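Side-chain contacts in BPH (Thiobacillus denitrificans, PDB 5OVS), which forms a tetradecameric double-ring complex homologous to the proteasome and probably degrades proteins as an N-terminal nucleophile hydrolase: residues K[38-42]-K[43-47]; K[49-52]-K[53-56]; K[59-62]-K[63-67]; K[76-79]-K[80-84]; K[83-86]-K[87-91]. All coordinates share one frame; numbering follows the deposited sequence.

Contact 1. Residues K[38-42]-K[43-47]; sequences IIRVG and DSYVA
Ile39 and Val46 face each other as a hydrogen-bonded antiparallel pair, with Val46 N to Ile39 O at 2.7 Å and the return bond from Ile39 N to Val46 O at 2.8 Å. A second such pair, Val41 with Ser44, closes the hairpin round a type II' turn. Gly42 takes the positive phi (64°) that the second position of this turn requires, a conformation glycine adopts readily. Asp43 OD1 forms a salt bridge with Arg117.

Apolar contacts divide between the two sides of the ribbon. On one, Ile39 CG1 runs alongside Val46 CB, and CG2 of Val41 meets CG2 of Val46 at 3.9 Å. On the other, Ile38 has CG2 anti to its backbone N and CG1 beside it (chi1 -57°), which brings CG1 to Ala47 CB and CG2 to Tyr45 CB, each at 3.8 Å. Next to it the Arg40 aliphatic chain follows the Tyr45 ring, CG standing 3.5 Å from CE1. The guanidinium is turned 73° from the ring plane.

Strand 38-41 is the outer strand of the sheet within the chain, and 44-48 pairs on through Tyr45 and Ala47 to strand 111-115. Tyr45 stacks on Phe184 of strand 182-187, so one face meets the other sheet; Ile39 and Val41 rest on helix 54-64.

Contact 2. Residues K[49-52]-K[53-56]; sequences TGSA and TFKL
Ser51 turns its hydroxyl anti to the backbone N (chi1 156°), which carries OG forward to the amide of Thr53, while in Lys55 the first torsion of 61° wedges CG between the backbone N and carbonyl carbon and lays it 3.2 Å from Ala52 O. Thr53 N donates to Ser51 OG at 3.0 Å with an N-H...O angle of 161°, a capping bond made just ahead of the helix. The backbone of the same serine is also engaged: Phe54 N reaches Ser51 O at 3.1 Å, from above the carbonyl plane, and closes a type I turn. The Phe54 ring folds back against this turn, with CD2 3.2 Å from Ser51 O and CE2 3.8 Å from Ser51 CB. Gly50 C lies at the edge of the ring, and the backbone angles there leave little room for a side chain. An alanine in place of Ser51 would remove the hydroxyl and would probably leave the Thr53 amide without its capping acceptor, the turn then resting on the Phe54 N to Ser51 O bond. Thr53 OG1 hydrogen-bonds Thr127 OG1 and His125 O of the second subunit. A turn with a side-chain cap is a common way to start a helix; here it follows Thr49, which touches Thr1, consistent with the loop that borders the N-terminal threonine site in proteasome-type hydrolases.

Contact 3. Residues K[59-62]-K[63-67]; sequences ADYF and ASLDE
From Ala59 and Asp60 the helix is regular, with Ala63 N bonded to Ala59 O at 2.8 Å and Ser64 N to Asp60 O at 3.0 Å, but the bonds of Leu65 N to Tyr61 O and Phe62 O are both weak. The Ser64 hydroxyl, held between its own backbone N and carbonyl carbon (chi1 67°), is turned to Tyr61 O and donates to it; the 2.5 Å between OG and that oxygen is shorter than a normal hydrogen bond, and the exact distance is doubtful.

Leu65 packs its two methyls on two different rings. CD2 comes over one face of Tyr61, 4.1 Å from CZ, whereas CD1 lies at the edge of Phe62, 3.8 Å from its CD1. The rings also meet each other, since Tyr61 CD2 stands 3.7 Å above the Phe62 plane, offset toward the rim.

Both aromatics project from helix 54-64 onto helix 74-91, Tyr61 against Thr83, Leu84 and Ala87 and Phe62 against Val80. Phe62 also reaches Val41 of the hairpin 38-47 and Pro69 of the following loop. Asp60 OD2 hydrogen-bonds Tyr92 OH, and the residue packs on Cys79 of the second subunit.

Contact 4. Residues K[76-79]-K[80-84]; sequences RIFC and VWNTL
Asn82 lies alongside Phe78 one turn on in the helix, its CB 4.2 Å above one face of the ring and offset toward the rim. Ring and amide planes are only 27° apart, and OD1 comes to 4.1 Å from CZ. Both side chains leave anti to the backbone N (chi1 170° in Phe78, -162° in Asn82), which is how they come to run the same way. A second grip centres on Cys79 O, which accepts both Thr83 N and Thr83 OG1, each at 3.2 Å and from opposite faces of the carbonyl. The hydroxyl thus satisfies itself on the helix backbone. Round the other side, Trp81 CE3 lies 4.3 Å from Ile77 CG2, and the indole carries Leu84 CD2 on one face, 3.8 Å above the ring centre.

Beyond these, Ile77 and Trp81 lie on strands 111-115 and 118-122, and Val80 and Trp81 touch Phe62 of helix 54-64. Asn82 ND2 bonds His91 O of the third subunit, on which Phe78 also packs, against Ile57. Arg76 is held by a salt bridge to Asp72.

The chemistry is that of a helix with two differently used sides: Ile77, Val80 and Trp81 face the sheet and the preceding helix, while Phe78 packs at the subunit interface and Asn82, whose CB lies over it, gives its ND2 to a hydrogen bond between subunits.

Contact 5. Residues K[83-86]-K[87-91]; sequences TLHG and ALKEH
Leu84 and Leu88 stand one turn apart on a regular stretch of helix, in which Leu88 N bonds Leu84 O at 2.8 Å, and Lys89 N to His85 O and Glu90 N to Gly86 O follow at 3.2 and 3.1 Å. Gly86 presents only backbone on the side away from the leucines.

The two leucines cross at an angle, Leu84 CD1 meeting Leu88 CG at 3.9 Å while Leu88 CD1 tucks under Leu84 CG at 4.0 Å. Leu88 gets there with CG beside its backbone N (chi1 -68°), which leans the branch back along the helix. An alanine in place of Leu88 would lose CG and both methyls and would probably open a gap beside Leu84, leaving Ile57 and Leu94 without part of their packing.

On another flank Lys89 has CG beside its backbone N (chi1 -67°) and an extended second torsion, by which CD passes 3.6 Å from His85 NE2, oblique to the imidazole; the bend at the third torsion (74°) then directs CE. Both residues turn to the same acid, since Glu105 OE1 takes a hydrogen bond from NE2 and a salt bridge from Lys89 NZ. Ser107 holds ND1, so the ring is fixed at both nitrogens. The carboxylate would tend to favour a charged imidazole and the nearby lysine to oppose it.

Tyr61 of helix 54-64 lies on Leu84 and Ala87, Leu88 rests on Ile57 of the same helix, and His85 is met edge-to-face by Tyr93 of the third subunit.

How the contacts relate
Contact 3 touches contacts 1, 4 and 5. Its Tyr61 spans contacts 4 and 5, with OH 3.4 Å from Thr83 CG2 and CE1 3.5 Å from Ala87 CB, while its Phe62 joins contact 1, CD2 lying 3.9 Å from Val41 CG2, to contact 4, CZ lying 3.9 Å from Trp81 CZ3. Contacts 4 and 5 share Thr83 and Leu84 on one helix, their centres 11 Å apart. Contact 2 starts the helix that contact 3 ends, centres 16 Å apart, and lies beside Thr1, probably the nucleophile as in proteasome-type hydrolases. Between subunits, the middle of helix 74-91 meets its C-terminal end in a neighbouring copy, Asn82 bonding His91, consistent with ring assembly.

Contact 1. Residues K[38-42]-K[43-47]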
loop_
_atom_site.group_PDB
_atom_site.type_symbol
_atom_site.label_atom_id
_atom_site.label_comp_id
_atom_site.label_asym_id
_atom_site.label_seq_id
_atom_site.Cartn_x
_atom_site.Cartn_y
_atom_site.Cartn_z
ATOM N N ILE K 38 25.425 9.192 32.375
ATOM C CA ILE K 38 24.871 10.025 33.434
ATOM C C ILE K 38 25.608 11.364 33.477
ATOM O O ILE K 38 26.830 11.399 33.483
ATOM C CB ILE K 38 24.998 9.336 34.821
ATOM C CG1 ILE K 38 24.319 7.970 34.823
ATOM C CG2 ILE K 38 24.412 10.204 35.928
ATOM C CD1 ILE K 38 24.573 7.167 36.078
ATOM N N ILE K 39 24.863 12.460 33.546
ATOM C CA ILE K 39 25.468 13.798 33.658
ATOM C C ILE K 39 25.020 14.506 34.921
ATOM O O ILE K 39 23.941 14.249 35.445
ATOM C CB ILE K 39 25.150 14.709 32.435
ATOM C CG1 ILE K 39 23.639 14.919 32.270
ATOM C CG2 ILE K 39 25.763 14.130 31.173
ATOM C CD1 ILE K 39 23.242 15.789 31.096
ATOM N N ARG K 40 25.851 15.418 35.404
ATOM C CA ARG K 40 25.490 16.218 36.559
ATOM C C ARG K 40 24.791 17.428 36.028
ATOM O O ARG K 40 25.210 17.971 35.028
ATOM C CB ARG K 40 26.716 16.652 37.352
ATOM C CG ARG K 40 27.696 15.533 37.689
ATOM C CD ARG K 40 28.620 15.889 38.858
ATOM N NE ARG K 40 28.651 17.333 39.105
ATOM C CZ ARG K 40 28.222 17.949 40.212
ATOM N NH1 ARG K 40 27.742 17.268 41.254
ATOM N NH2 ARG K 40 28.297 19.274 40.288
ATOM N N VAL K 41 23.703 17.823 36.666
ATOM C CA VAL K 41 23.068 19.105 36.386
ATOM C C VAL K 41 22.716 19.752 37.730
ATOM O O VAL K 41 21.748 19.358 38.387
ATOM C CB VAL K 41 21.810 18.945 35.513
ATOM C CG1 VAL K 41 21.197 20.301 35.216
ATOM C CG2 VAL K 41 22.148 18.227 34.219
ATOM N N GLY K 42 23.511 20.746 38.129
ATOM C CA GLY K 42 23.435 21.293 39.476
ATOM C C GLY K 42 23.831 20.194 40.449
ATOM O O GLY K 42 24.876 19.552 40.286
ATOM N N ASP K 43 22.985 19.948 41.444
ATOM C CA ASP K 43 23.193 18.811 42.323
ATOM C C ASP K 43 22.263 17.643 41.974
ATOM O O ASP K 43 21.988 16.796 42.823
ATOM C CB ASP K 43 23.048 19.219 43.786
ATOM C CG ASP K 43 21.621 19.540 44.165
ATOM O OD1 ASP K 43 20.803 19.834 43.263
ATOM O OD2 ASP K 43 21.321 19.493 45.384
ATOM N N SER K 44 21.783 17.602 40.734
ATOM C CA SER K 44 21.101 16.419 40.215
ATOM C C SER K 44 22.021 15.616 39.303
ATOM O O SER K 44 22.922 16.166 38.676
ATOM C CB SER K 44 19.840 16.807 39.437
ATOM O OG SER K 44 18.857 17.358 40.289
ATOM N N TYR K 45 21.789 14.311 39.239
ATOM C CA TYR K 45 22.407 13.466 38.229
ATOM C C TYR K 45 21.308 13.028 37.306
ATOM O O TYR K 45 20.262 12.581 37.767
ATOM C CB TYR K 45 23.046 12.236 38.840
ATOM C CG TYR K 45 24.247 12.532 39.694
ATOM C CD1 TYR K 45 25.468 12.870 39.127
ATOM C CD2 TYR K 45 24.167 12.459 41.070
ATOM C CE1 TYR K 45 26.576 13.135 39.919
ATOM C CE2 TYR K 45 25.265 12.721 41.870
ATOM C CZ TYR K 45 26.463 13.059 41.292
ATOM O OH TYR K 45 27.545 13.318 42.100
ATOM N N VAL K 46 21.543 13.158 36.007
ATOM C CA VAL K 46 20.567 12.788 35.007
ATOM C C VAL K 46 21.115 11.621 34.185
ATOM O O VAL K 46 22.193 11.716 33.605
ATOM C CB VAL K 46 20.211 13.984 34.102
ATOM C CG1 VAL K 46 19.083 13.623 33.139
ATOM C CG2 VAL K 46 19.815 15.179 34.953
ATOM N N ALA K 47 20.363 10.525 34.172
ATOM C CA ALA K 47 20.726 9.312 33.457
ATOM C C ALA K 47 19.835 9.218 32.234
ATOM O O ALA K 47 18.618 9.315 32.352
ATOM C CB ALA K 47 20.542 8.097 34.349
#

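Contact 2. Residues K[49-52]-K[53-56]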
loop_
_atom_site.group_PDB
_atom_site.type_symbol
_atom_site.label_atom_id
_atom_site.label_comp_id
_atom_site.label_asym_id
_atom_site.label_seq_id
_atom_site.Cartn_x
_atom_site.Cartn_y
_atom_site.Cartn_z
ATOM N N THR K 49 18.563 7.696 28.397
ATOM C CA THR K 49 18.401 6.558 27.475
ATOM C C THR K 49 18.049 7.090 26.086
ATOM O O THR K 49 17.667 8.250 25.945
ATOM C CB THR K 49 17.282 5.608 27.932
ATOM O OG1 THR K 49 16.003 6.206 27.691
ATOM C CG2 THR K 49 17.401 5.301 29.404
ATOM N N GLY K 50 18.163 6.244 25.066
ATOM C CA GLY K 50 17.929 6.664 23.677
ATOM C C GLY K 50 19.248 6.831 22.956
ATOM O O GLY K 50 20.243 6.258 23.368
ATOM N N SER K 51 19.262 7.625 21.891
ATOM C CA SER K 51 20.503 7.925 21.154
ATOM C C SER K 51 21.567 8.510 22.070
ATOM O O SER K 51 21.272 9.364 22.893
ATOM C CB SER K 51 20.237 8.919 20.008
ATOM O OG SER K 51 21.417 9.644 19.646
ATOM N N ALA K 52 22.807 8.063 21.889
ATOM C CA ALA K 52 23.945 8.542 22.680
ATOM C C ALA K 52 24.254 10.019 22.469
ATOM O O ALA K 52 25.075 10.585 23.178
ATOM C CB ALA K 52 25.182 7.721 22.357
ATOM N N THR K 53 23.631 10.630 21.470
ATOM C CA THR K 53 23.832 12.033 21.200
ATOM C C THR K 53 23.154 12.873 22.288
ATOM O O THR K 53 23.574 14.008 22.567
ATOM C CB THR K 53 23.288 12.384 19.803
ATOM O OG1 THR K 53 23.884 11.515 18.838
ATOM C CG2 THR K 53 23.601 13.823 19.422
ATOM N N PHE K 54 22.126 12.307 22.923
ATOM C CA PHE K 54 21.289 13.082 23.838
ATOM C C PHE K 54 22.055 13.615 25.036
ATOM O O PHE K 54 21.793 14.725 25.492
ATOM C CB PHE K 54 20.058 12.283 24.276
ATOM C CG PHE K 54 18.985 12.220 23.226
ATOM C CD1 PHE K 54 18.436 13.388 22.715
ATOM C CD2 PHE K 54 18.525 10.999 22.745
ATOM C CE1 PHE K 54 17.457 13.343 21.742
ATOM C CE2 PHE K 54 17.544 10.949 21.772
ATOM C CZ PHE K 54 17.009 12.118 21.268
ATOM N N LYS K 55 23.015 12.833 25.525
ATOM C CA LYS K 55 23.841 13.263 26.653
ATOM C C LYS K 55 24.683 14.498 26.289
ATOM O O LYS K 55 24.928 15.365 27.135
ATOM C CB LYS K 55 24.704 12.106 27.189
ATOM C CG LYS K 55 25.697 11.512 26.203
ATOM C CD LYS K 55 26.869 10.890 26.935
ATOM C CE LYS K 55 27.747 10.065 26.022
ATOM N NZ LYS K 55 27.168 8.713 25.808
ATOM N N LEU K 56 25.083 14.580 25.024
ATOM C CA LEU K 56 25.846 15.721 24.516
ATOM C C LEU K 56 24.912 16.898 24.326
ATOM O O LEU K 56 25.218 18.032 24.731
ATOM C CB LEU K 56 26.512 15.370 23.195
ATOM C CG LEU K 56 27.368 14.103 23.269
ATOM C CD1 LEU K 56 27.634 13.539 21.886
ATOM C CD2 LEU K 56 28.661 14.378 24.018
#

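Contact 3. Residues K[59-62]-K[63-67]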
loop_
_atom_site.group_PDB
_atom_site.type_symbol
_atom_site.label_atom_id
_atom_site.label_comp_id
_atom_site.label_asym_id
_atom_site.label_seq_id
_atom_site.Cartn_x
_atom_site.Cartn_y
_atom_site.Cartn_z
ATOM N N ALA K 59 23.868 18.279 28.065
ATOM C CA ALA K 59 24.961 19.023 28.707
ATOM C C ALA K 59 25.163 20.395 28.073
ATOM O O ALA K 59 25.248 21.398 28.767
ATOM C CB ALA K 59 26.248 18.220 28.646
ATOM N N ASP K 60 25.242 20.421 26.749
ATOM C CA ASP K 60 25.271 21.661 25.967
ATOM C C ASP K 60 24.102 22.562 26.359
ATOM O O ASP K 60 24.284 23.715 26.767
ATOM C CB ASP K 60 25.192 21.320 24.479
ATOM C CG ASP K 60 25.505 22.487 23.585
ATOM O OD1 ASP K 60 26.701 22.737 23.340
ATOM O OD2 ASP K 60 24.565 23.127 23.080
ATOM N N TYR K 61 22.896 22.022 26.265
ATOM C CA TYR K 61 21.702 22.790 26.586
ATOM C C TYR K 61 21.761 23.397 27.993
ATOM O O TYR K 61 21.541 24.598 28.166
ATOM C CB TYR K 61 20.450 21.928 26.436
ATOM C CG TYR K 61 19.186 22.677 26.776
ATOM C CD1 TYR K 61 18.689 23.666 25.926
ATOM C CD2 TYR K 61 18.491 22.412 27.956
ATOM C CE1 TYR K 61 17.532 24.364 26.241
ATOM C CE2 TYR K 61 17.336 23.099 28.280
ATOM C CZ TYR K 61 16.857 24.074 27.423
ATOM O OH TYR K 61 15.705 24.754 27.746
ATOM N N PHE K 62 22.059 22.567 28.990
ATOM C CA PHE K 62 22.014 23.008 30.386
ATOM C C PHE K 62 23.174 23.930 30.731
ATOM O O PHE K 62 23.026 24.814 31.577
ATOM C CB PHE K 62 21.935 21.813 31.353
ATOM C CG PHE K 62 20.601 21.099 31.329
ATOM C CD1 PHE K 62 19.415 21.789 31.575
ATOM C CD2 PHE K 62 20.523 19.730 31.067
ATOM C CE1 PHE K 62 18.187 21.132 31.555
ATOM C CE2 PHE K 62 19.299 19.074 31.043
ATOM C CZ PHE K 62 18.132 19.773 31.292
ATOM N N ALA K 63 24.316 23.740 30.070
ATOM C CA ALA K 63 25.445 24.665 30.191
ATOM C C ALA K 63 25.101 26.052 29.633
ATOM O O ALA K 63 25.543 27.075 30.177
ATOM C CB ALA K 63 26.674 24.106 29.493
ATOM N N SER K 64 24.310 26.090 28.559
ATOM C CA SER K 64 23.940 27.360 27.934
ATOM C C SER K 64 22.954 28.191 28.770
ATOM O O SER K 64 22.917 29.414 28.641
ATOM C CB SER K 64 23.390 27.134 26.519
ATOM O OG SER K 64 22.153 26.447 26.536
ATOM N N LEU K 65 22.171 27.545 29.634
ATOM C CA LEU K 65 21.220 28.271 30.480
ATOM C C LEU K 65 21.922 29.263 31.404
ATOM O O LEU K 65 23.076 29.059 31.780
ATOM C CB LEU K 65 20.402 27.299 31.331
ATOM C CG LEU K 65 19.493 26.307 30.604
ATOM C CD1 LEU K 65 18.713 25.504 31.630
ATOM C CD2 LEU K 65 18.548 27.016 29.642
ATOM N N ASP K 66 21.215 30.329 31.775
ATOM C CA ASP K 66 21.749 31.322 32.721
ATOM C C ASP K 66 22.177 30.668 34.030
ATOM O O ASP K 66 23.219 30.997 34.605
ATOM C CB ASP K 66 20.695 32.389 33.046
ATOM C CG ASP K 66 20.397 33.299 31.875
ATOM O OD1 ASP K 66 21.298 33.512 31.038
ATOM O OD2 ASP K 66 19.259 33.809 31.796
ATOM N N GLU K 67 21.351 29.733 34.480
ATOM C CA GLU K 67 21.480 29.131 35.782
ATOM C C GLU K 67 20.975 27.693 35.695
ATOM O O GLU K 67 20.012 27.415 34.962
ATOM C CB GLU K 67 20.613 29.923 36.740
ATOM C CG GLU K 67 20.901 29.704 38.202
ATOM C CD GLU K 67 19.870 30.380 39.079
ATOM O OE1 GLU K 67 18.908 30.962 38.528
ATOM O OE2 GLU K 67 20.022 30.327 40.319
#

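Contact 4. Residues K[76-79]-K[80-84]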
loop_
_atom_site.group_PDB
_atom_site.type_symbol
_atom_site.label_atom_id
_atom_site.label_comp_id
_atom_site.label_asym_id
_atom_site.label_seq_id
_atom_site.Cartn_x
_atom_site.Cartn_y
_atom_site.Cartn_z
ATOM N N ARG K 76 8.330 21.272 38.562
ATOM C CA ARG K 76 9.532 21.961 38.079
ATOM C C ARG K 76 10.213 21.187 36.970
ATOM O O ARG K 76 10.730 21.772 36.029
ATOM C CB ARG K 76 10.524 22.203 39.214
ATOM C CG ARG K 76 10.110 23.329 40.137
ATOM C CD ARG K 76 11.028 23.419 41.350
ATOM N NE ARG K 76 10.538 24.372 42.342
ATOM C CZ ARG K 76 11.083 24.561 43.543
ATOM N NH1 ARG K 76 12.145 23.853 43.928
ATOM N NH2 ARG K 76 10.555 25.455 44.373
ATOM N N ILE K 77 10.224 19.871 37.091
ATOM C CA ILE K 77 10.830 19.027 36.071
ATOM C C ILE K 77 9.990 19.081 34.804
ATOM O O ILE K 77 10.524 19.173 33.703
ATOM C CB ILE K 77 10.998 17.565 36.550
ATOM C CG1 ILE K 77 12.004 17.504 37.708
ATOM C CG2 ILE K 77 11.458 16.660 35.400
ATOM C CD1 ILE K 77 11.915 16.237 38.531
ATOM N N PHE K 78 8.675 19.042 34.946
ATOM C CA PHE K 78 7.829 19.104 33.765
ATOM C C PHE K 78 8.060 20.386 32.961
ATOM O O PHE K 78 8.156 20.371 31.740
ATOM C CB PHE K 78 6.351 19.021 34.117
ATOM C CG PHE K 78 5.482 19.311 32.950
ATOM C CD1 PHE K 78 5.417 18.407 31.900
ATOM C CD2 PHE K 78 4.823 20.517 32.843
ATOM C CE1 PHE K 78 4.660 18.678 30.780
ATOM C CE2 PHE K 78 4.065 20.800 31.728
ATOM C CZ PHE K 78 3.982 19.879 30.692
ATOM N N CYS K 79 8.127 21.492 33.677
ATOM C CA CYS K 79 8.333 22.796 33.096
ATOM C C CYS K 79 9.660 22.892 32.336
ATOM O O CYS K 79 9.726 23.428 31.218
ATOM C CB CYS K 79 8.288 23.809 34.237
ATOM S SG CYS K 79 8.499 25.502 33.734
ATOM N N VAL K 80 10.720 22.373 32.940
ATOM C CA VAL K 80 12.045 22.325 32.300
ATOM C C VAL K 80 12.024 21.429 31.047
ATOM O O VAL K 80 12.484 21.837 29.965
ATOM C CB VAL K 80 13.109 21.818 33.299
ATOM C CG1 VAL K 80 14.410 21.459 32.604
ATOM C CG2 VAL K 80 13.361 22.866 34.374
ATOM N N TRP K 81 11.481 20.211 31.187
ATOM C CA TRP K 81 11.419 19.284 30.052
ATOM C C TRP K 81 10.546 19.798 28.923
ATOM O O TRP K 81 10.867 19.594 27.754
ATOM C CB TRP K 81 10.998 17.872 30.476
ATOM C CG TRP K 81 12.120 16.915 30.343
ATOM C CD1 TRP K 81 12.197 15.869 29.483
ATOM C CD2 TRP K 81 13.366 16.951 31.048
ATOM N NE1 TRP K 81 13.399 15.225 29.628
ATOM C CE2 TRP K 81 14.138 15.871 30.581
ATOM C CE3 TRP K 81 13.897 17.786 32.041
ATOM C CZ2 TRP K 81 15.416 15.598 31.068
ATOM C CZ3 TRP K 81 15.170 17.515 32.529
ATOM C CH2 TRP K 81 15.913 16.426 32.040
ATOM N N ASN K 82 9.465 20.492 29.257
ATOM C CA ASN K 82 8.620 21.056 28.211
ATOM C C ASN K 82 9.346 22.137 27.417
ATOM O O ASN K 82 9.238 22.174 26.209
ATOM C CB ASN K 82 7.320 21.613 28.779
ATOM C CG ASN K 82 6.261 21.794 27.710
ATOM O OD1 ASN K 82 5.768 20.817 27.142
ATOM N ND2 ASN K 82 5.916 23.037 27.424
ATOM N N THR K 83 10.082 23.009 28.108
ATOM C CA THR K 83 10.944 24.003 27.461
ATOM C C THR K 83 12.078 23.313 26.686
ATOM O O THR K 83 12.332 23.652 25.540
ATOM C CB THR K 83 11.526 24.996 28.500
ATOM O OG1 THR K 83 10.458 25.753 29.082
ATOM C CG2 THR K 83 12.522 25.965 27.880
ATOM N N LEU K 84 12.746 22.342 27.304
ATOM C CA LEU K 84 13.786 21.567 26.622
ATOM C C LEU K 84 13.301 21.027 25.291
ATOM O O LEU K 84 14.012 21.117 24.297
ATOM C CB LEU K 84 14.260 20.392 27.482
ATOM C CG LEU K 84 15.088 19.298 26.785
ATOM C CD1 LEU K 84 16.404 19.856 26.281
ATOM C CD2 LEU K 84 15.360 18.156 27.737
#

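Contact 5. Residues K[83-86]-K[87-91]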
loop_
_atom_site.group_PDB
_atom_site.type_symbol
_atom_site.label_atom_id
_atom_site.label_comp_id
_atom_site.label_asym_id
_atom_site.label_seq_id
_atom_site.Cartn_x
_atom_site.Cartn_y
_atom_site.Cartn_z
ATOM N N THR K 83 10.082 23.009 28.108
ATOM C CA THR K 83 10.944 24.003 27.461
ATOM C C THR K 83 12.078 23.313 26.686
ATOM O O THR K 83 12.332 23.652 25.540
ATOM C CB THR K 83 11.526 24.996 28.500
ATOM O OG1 THR K 83 10.458 25.753 29.082
ATOM C CG2 THR K 83 12.522 25.965 27.880
ATOM N N LEU K 84 12.746 22.342 27.304
ATOM C CA LEU K 84 13.786 21.567 26.622
ATOM C C LEU K 84 13.301 21.027 25.291
ATOM O O LEU K 84 14.012 21.117 24.297
ATOM C CB LEU K 84 14.260 20.392 27.482
ATOM C CG LEU K 84 15.088 19.298 26.785
ATOM C CD1 LEU K 84 16.404 19.856 26.281
ATOM C CD2 LEU K 84 15.360 18.156 27.737
ATOM N N HIS K 85 12.090 20.466 25.270
ATOM C CA HIS K 85 11.576 19.833 24.055
ATOM C C HIS K 85 11.520 20.812 22.876
ATOM O O HIS K 85 11.809 20.440 21.727
ATOM C CB HIS K 85 10.192 19.231 24.286
ATOM C CG HIS K 85 9.657 18.520 23.090
ATOM N ND1 HIS K 85 10.091 17.268 22.720
ATOM C CD2 HIS K 85 8.769 18.910 22.145
ATOM C CE1 HIS K 85 9.478 16.909 21.608
ATOM N NE2 HIS K 85 8.666 17.884 21.241
ATOM N N GLY K 86 11.151 22.058 23.171
ATOM C CA GLY K 86 11.122 23.123 22.177
ATOM C C GLY K 86 12.504 23.461 21.664
ATOM O O GLY K 86 12.656 23.824 20.508
ATOM N N ALA K 87 13.507 23.340 22.528
ATOM C CA ALA K 87 14.898 23.508 22.112
ATOM C C ALA K 87 15.419 22.302 21.319
ATOM O O ALA K 87 16.210 22.477 20.399
ATOM C CB ALA K 87 15.783 23.778 23.317
ATOM N N LEU K 88 14.988 21.088 21.669
ATOM C CA LEU K 88 15.380 19.883 20.907
ATOM C C LEU K 88 14.952 19.964 19.449
ATOM O O LEU K 88 15.687 19.563 18.558
ATOM C CB LEU K 88 14.790 18.615 21.520
ATOM C CG LEU K 88 15.331 18.209 22.890
ATOM C CD1 LEU K 88 14.530 17.052 23.465
ATOM C CD2 LEU K 88 16.807 17.847 22.826
ATOM N N LYS K 89 13.752 20.483 19.217
ATOM C CA LYS K 89 13.250 20.671 17.865
ATOM C C LYS K 89 13.938 21.835 17.169
ATOM O O LYS K 89 14.314 21.729 16.009
ATOM C CB LYS K 89 11.759 20.942 17.894
ATOM C CG LYS K 89 10.953 19.757 18.368
ATOM C CD LYS K 89 9.497 20.134 18.527
ATOM C CE LYS K 89 8.800 20.275 17.180
ATOM N NZ LYS K 89 7.386 20.692 17.375
ATOM N N GLU K 90 14.093 22.945 17.885
ATOM C CA GLU K 90 14.570 24.180 17.277
ATOM C C GLU K 90 16.070 24.220 17.001
ATOM O O GLU K 90 16.474 24.722 15.969
ATOM C CB GLU K 90 14.194 25.379 18.141
ATOM C CG GLU K 90 14.373 26.704 17.409
ATOM C CD GLU K 90 14.303 27.902 18.327
ATOM O OE1 GLU K 90 13.962 27.724 19.519
ATOM O OE2 GLU K 90 14.595 29.023 17.848
ATOM N N HIS K 91 16.892 23.715 17.916
ATOM C CA HIS K 91 18.350 23.832 17.790
ATOM C C HIS K 91 19.098 22.533 17.570
ATOM O O HIS K 91 20.226 22.576 17.116
ATOM C CB HIS K 91 18.941 24.509 19.027
ATOM C CG HIS K 91 18.281 25.807 19.373
ATOM N ND1 HIS K 91 18.491 26.964 18.652
ATOM C CD2 HIS K 91 17.407 26.129 20.356
ATOM C CE1 HIS K 91 17.776 27.945 19.177
ATOM N NE2 HIS K 91 17.110 27.465 20.215
#